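PDB 2B1X: naphthalene dioxygenase small subunit, which forms the small (beta) subunit of a Rieske non-heme iron dioxygenase that dihydroxylates naphthalene, and probably has a mainly structural role. Local coordinates for residues D111-L121 against V133-R144. Numbering follows the deposited sequence.
Sequences DEFKVTSNLLL and VLSGERTDVLRR
Glu112 and Arg143 face each other in a non-hydrogen-bonded pair of the antiparallel hairpin, and their side chains run side by side. Glu112 CG presses against Arg143 CG at 3.4 Å. Beyond them, Arg143 NH1 gives a hydrogen bond to Glu112 OE2 (3.1 Å), part of a salt bridge. Glu112 OE2 lies near the guanidinium plane and is met on its anti side, with the nitrogen 33° out of the carboxylate plane. Arg143 NH2 makes a second salt bridge, to Asp41. A leucine in place of Arg143 would probably leave the carboxylate of Glu112 without this mate and break the link to Asp41.

On the same face, Thr116 CG2 is anti to the backbone N and fits between Glu137 CD (3.6 Å) and Thr139 OG1 (3.8 Å). Further along, Leu120 CD1 meets Val133 CG1 at 3.6 Å.

Phe113, Val115, Ser117 and Leu119 line the other face. Val115 CG2 abuts Leu142 CD2 (3.7 Å). Phe113 CE1 sits over one face of the Arg144 guanidinium, offset toward its rim, with the planes 84° apart. Arg138 bends at chi3 (-60°), and its CD lies against Leu119 CB and CD2, beside Gly136, which has no side chain. Arg138 NH2 hydrogen-bonds Ser117 OG (3.2 Å), which lies in the guanidinium plane; NH1 makes a salt bridge to Met172 OXT.

This hairpin lies toward one side of the mixed sheet of an NTF2-like fold, between strands 94-106 and 148-158. Helix 10-27 packs on Phe113 and Val115, while Leu120 meets Phe98 of the second subunit.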
loop_
_atom_site.group_PDB
_atom_site.type_symbol
_atom_site.label_atom_id
_atom_site.label_comp_id
_atom_site.label_asym_id
_atom_site.label_seq_id
_atom_site.Cartn_x
_atom_site.Cartn_y
_atom_site.Cartn_z
ATOM N N ASP B 111 3.187 -45.528 -7.295
ATOM C CA ASP B 111 3.749 -44.635 -8.328
ATOM C C ASP B 111 3.064 -43.233 -8.417
ATOM O O ASP B 111 3.451 -42.392 -9.227
ATOM C CB ASP B 111 3.892 -45.365 -9.697
ATOM C CG ASP B 111 2.911 -44.860 -10.789
ATOM O OD1 ASP B 111 3.390 -44.349 -11.833
ATOM O OD2 ASP B 111 1.658 -44.960 -10.722
ATOM N N GLU B 112 2.061 -42.996 -7.573
ATOM C CA GLU B 112 1.429 -41.683 -7.462
ATOM C C GLU B 112 1.619 -41.122 -6.052
ATOM O O GLU B 112 1.569 -41.871 -5.070
ATOM C CB GLU B 112 -0.057 -41.749 -7.819
ATOM C CG GLU B 112 -0.330 -41.793 -9.314
ATOM C CD GLU B 112 -1.774 -41.496 -9.713
ATOM O OE1 GLU B 112 -2.618 -41.200 -8.851
ATOM O OE2 GLU B 112 -2.079 -41.567 -10.919
ATOM N N PHE B 113 1.846 -39.805 -5.967
ATOM C CA PHE B 113 2.021 -39.122 -4.692
ATOM C C PHE B 113 1.154 -37.858 -4.591
ATOM O O PHE B 113 0.984 -37.123 -5.566
ATOM C CB PHE B 113 3.496 -38.792 -4.460
ATOM C CG PHE B 113 4.374 -40.001 -4.382
ATOM C CD1 PHE B 113 4.939 -40.547 -5.539
ATOM C CD2 PHE B 113 4.613 -40.627 -3.160
ATOM C CE1 PHE B 113 5.749 -41.689 -5.479
ATOM C CE2 PHE B 113 5.421 -41.775 -3.088
ATOM C CZ PHE B 113 5.987 -42.305 -4.253
ATOM N N LYS B 114 0.592 -37.635 -3.403
ATOM C CA LYS B 114 -0.159 -36.421 -3.096
ATOM C C LYS B 114 0.786 -35.417 -2.431
ATOM O O LYS B 114 1.348 -35.659 -1.351
ATOM C CB LYS B 114 -1.382 -36.714 -2.214
ATOM C CG LYS B 114 -2.349 -37.769 -2.790
ATOM C CD LYS B 114 -3.602 -37.978 -1.895
ATOM C CE LYS B 114 -4.609 -38.937 -2.561
ATOM N NZ LYS B 114 -5.554 -39.543 -1.554
ATOM N N VAL B 115 0.980 -34.295 -3.104
ATOM C CA VAL B 115 1.986 -33.352 -2.705
ATOM C C VAL B 115 1.312 -32.005 -2.498
ATOM O O VAL B 115 0.688 -31.485 -3.412
ATOM C CB VAL B 115 3.115 -33.270 -3.746
ATOM C CG1 VAL B 115 4.184 -32.282 -3.309
ATOM C CG2 VAL B 115 3.713 -34.670 -3.969
ATOM N N THR B 116 1.433 -31.497 -1.280
ATOM C CA THR B 116 0.806 -30.245 -0.842
ATOM C C THR B 116 1.879 -29.238 -0.412
ATOM O O THR B 116 2.731 -29.544 0.429
ATOM C CB THR B 116 -0.164 -30.504 0.332
ATOM O OG1 THR B 116 -1.037 -31.589 0.008
ATOM C CG2 THR B 116 -1.115 -29.333 0.492
ATOM N N SER B 117 1.852 -28.057 -1.018
ATOM C CA SER B 117 2.807 -27.008 -0.643
ATOM C C SER B 117 2.151 -25.649 -0.492
ATOM O O SER B 117 1.141 -25.381 -1.141
ATOM C CB SER B 117 3.951 -26.950 -1.657
ATOM O OG SER B 117 3.474 -26.958 -2.999
ATOM N N ASN B 118 2.724 -24.799 0.374
ATOM C CA ASN B 118 2.344 -23.392 0.435
ATOM C C ASN B 118 3.081 -22.592 -0.630
ATOM O O ASN B 118 4.278 -22.799 -0.859
ATOM C CB ASN B 118 2.615 -22.838 1.832
ATOM C CG ASN B 118 1.632 -23.365 2.825
ATOM O OD1 ASN B 118 0.686 -24.087 2.440
ATOM N ND2 ASN B 118 1.851 -23.078 4.093
ATOM N N LEU B 119 2.360 -21.712 -1.316
ATOM C CA LEU B 119 2.951 -20.941 -2.401
ATOM C C LEU B 119 2.746 -19.499 -2.068
ATOM O O LEU B 119 1.605 -19.071 -1.814
ATOM C CB LEU B 119 2.312 -21.246 -3.770
ATOM C CG LEU B 119 2.643 -20.238 -4.892
ATOM C CD1 LEU B 119 4.111 -20.290 -5.362
ATOM C CD2 LEU B 119 1.698 -20.441 -6.082
ATOM N N LEU B 120 3.836 -18.746 -2.036
ATOM C CA LEU B 120 3.720 -17.303 -2.108
ATOM C C LEU B 120 4.357 -16.845 -3.433
ATOM O O LEU B 120 5.546 -17.063 -3.681
ATOM C CB LEU B 120 4.341 -16.619 -0.880
ATOM C CG LEU B 120 4.770 -15.167 -0.651
ATOM C CD1 LEU B 120 4.760 -14.227 -1.853
ATOM C CD2 LEU B 120 4.091 -14.553 0.538
ATOM N N LEU B 121 3.543 -16.221 -4.276
ATOM C CA LEU B 121 4.019 -15.799 -5.589
ATOM C C LEU B 121 4.191 -14.284 -5.590
ATOM O O LEU B 121 3.231 -13.571 -5.304
ATOM C CB LEU B 121 3.024 -16.235 -6.658
ATOM C CG LEU B 121 3.347 -15.759 -8.093
ATOM C CD1 LEU B 121 4.522 -16.454 -8.695
ATOM C CD2 LEU B 121 2.144 -15.865 -8.978
ATOM N N VAL B 133 1.291 -9.755 -4.532
ATOM C CA VAL B 133 1.551 -11.010 -3.866
ATOM C C VAL B 133 0.321 -11.901 -3.986
ATOM O O VAL B 133 -0.791 -11.477 -3.660
ATOM C CB VAL B 133 1.845 -10.783 -2.371
ATOM C CG1 VAL B 133 1.917 -12.110 -1.618
ATOM C CG2 VAL B 133 3.176 -10.036 -2.196
ATOM N N LEU B 134 0.506 -13.122 -4.480
ATOM C CA LEU B 134 -0.531 -14.144 -4.393
ATOM C C LEU B 134 -0.100 -15.186 -3.354
ATOM O O LEU B 134 1.074 -15.563 -3.303
ATOM C CB LEU B 134 -0.764 -14.829 -5.731
ATOM C CG LEU B 134 -1.301 -13.955 -6.883
ATOM C CD1 LEU B 134 -1.628 -14.885 -8.022
ATOM C CD2 LEU B 134 -2.541 -13.218 -6.421
ATOM N N SER B 135 -1.024 -15.583 -2.478
ATOM C CA SER B 135 -0.720 -16.616 -1.476
ATOM C C SER B 135 -1.722 -17.743 -1.630
ATOM O O SER B 135 -2.878 -17.499 -1.931
ATOM C CB SER B 135 -0.841 -16.060 -0.076
ATOM O OG SER B 135 -0.824 -17.137 0.869
ATOM N N GLY B 136 -1.314 -18.976 -1.407
ATOM C CA GLY B 136 -2.278 -20.070 -1.560
ATOM C C GLY B 136 -1.708 -21.422 -1.249
ATOM O O GLY B 136 -0.511 -21.560 -0.973
ATOM N N GLU B 137 -2.558 -22.434 -1.342
ATOM C CA GLU B 137 -2.107 -23.784 -1.173
ATOM C C GLU B 137 -2.284 -24.572 -2.465
ATOM O O GLU B 137 -3.330 -24.511 -3.104
ATOM C CB GLU B 137 -2.826 -24.448 -0.002
ATOM C CG GLU B 137 -2.231 -25.798 0.363
ATOM C CD GLU B 137 -2.853 -26.380 1.624
ATOM O OE1 GLU B 137 -4.074 -26.663 1.614
ATOM O OE2 GLU B 137 -2.119 -26.556 2.629
ATOM N N ARG B 138 -1.235 -25.283 -2.858
ATOM C CA ARG B 138 -1.278 -26.149 -4.036
ATOM C C ARG B 138 -1.356 -27.567 -3.562
ATOM O O ARG B 138 -0.544 -27.992 -2.733
ATOM C CB ARG B 138 -0.033 -25.977 -4.911
ATOM C CG ARG B 138 0.354 -24.519 -5.159
ATOM C CD ARG B 138 1.502 -24.396 -6.167
ATOM N NE ARG B 138 2.663 -25.109 -5.640
ATOM C CZ ARG B 138 3.841 -25.208 -6.249
ATOM N NH1 ARG B 138 4.052 -24.609 -7.417
ATOM N NH2 ARG B 138 4.817 -25.897 -5.654
ATOM N N THR B 139 -2.364 -28.274 -4.061
ATOM C CA THR B 139 -2.492 -29.704 -3.882
ATOM C C THR B 139 -2.311 -30.385 -5.225
ATOM O O THR B 139 -3.096 -30.141 -6.142
ATOM C CB THR B 139 -3.872 -30.028 -3.246
ATOM O OG1 THR B 139 -3.975 -29.277 -2.027
ATOM C CG2 THR B 139 -3.947 -31.483 -2.767
ATOM N N ASP B 140 -1.279 -31.239 -5.321
ATOM C CA ASP B 140 -0.844 -31.865 -6.568
ATOM C C ASP B 140 -0.939 -33.393 -6.493
ATOM O O ASP B 140 -0.906 -34.006 -5.412
ATOM C CB ASP B 140 0.614 -31.529 -6.936
ATOM C CG ASP B 140 0.910 -30.039 -6.974
ATOM O OD1 ASP B 140 -0.037 -29.201 -7.068
ATOM O OD2 ASP B 140 2.092 -29.603 -6.885
ATOM N N VAL B 141 -1.073 -33.986 -7.658
ATOM C CA VAL B 141 -0.818 -35.415 -7.827
ATOM C C VAL B 141 0.378 -35.517 -8.763
ATOM O O VAL B 141 0.336 -35.041 -9.896
ATOM C CB VAL B 141 -2.057 -36.168 -8.364
ATOM C CG1 VAL B 141 -1.761 -37.686 -8.594
ATOM C CG2 VAL B 141 -3.212 -35.977 -7.392
ATOM N N LEU B 142 1.453 -36.097 -8.248
ATOM C CA LEU B 142 2.642 -36.398 -9.043
ATOM C C LEU B 142 2.704 -37.895 -9.357
ATOM O O LEU B 142 2.361 -38.723 -8.509
ATOM C CB LEU B 142 3.894 -35.980 -8.279
ATOM C CG LEU B 142 4.533 -34.616 -8.548
ATOM C CD1 LEU B 142 3.574 -33.532 -9.084
ATOM C CD2 LEU B 142 5.284 -34.157 -7.314
ATOM N N ARG B 143 3.153 -38.227 -10.567
ATOM C CA ARG B 143 3.274 -39.602 -11.028
ATOM C C ARG B 143 4.717 -39.888 -11.391
ATOM O O ARG B 143 5.336 -39.092 -12.091
ATOM C CB ARG B 143 2.418 -39.822 -12.271
ATOM C CG ARG B 143 0.955 -40.038 -11.979
ATOM C CD ARG B 143 0.325 -41.154 -12.790
ATOM N NE ARG B 143 -0.020 -40.689 -14.119
ATOM C CZ ARG B 143 -1.204 -40.211 -14.491
ATOM N NH1 ARG B 143 -2.213 -40.136 -13.640
ATOM N NH2 ARG B 143 -1.373 -39.818 -15.746
ATOM N N ARG B 144 5.250 -41.024 -10.932
ATOM C CA ARG B 144 6.583 -41.471 -11.347
ATOM C C ARG B 144 6.632 -41.654 -12.851
ATOM O O ARG B 144 5.682 -42.136 -13.448
ATOM C CB ARG B 144 6.974 -42.787 -10.666
ATOM C CG ARG B 144 7.536 -42.621 -9.270
ATOM C CD ARG B 144 8.430 -43.769 -8.832
ATOM N NE ARG B 144 8.455 -43.936 -7.377
ATOM C CZ ARG B 144 9.295 -43.302 -6.562
ATOM N NH1 ARG B 144 10.188 -42.432 -7.050
ATOM N NH2 ARG B 144 9.235 -43.537 -5.251
HETATM O O HOH W 1 2.330 -28.820 -4.322
#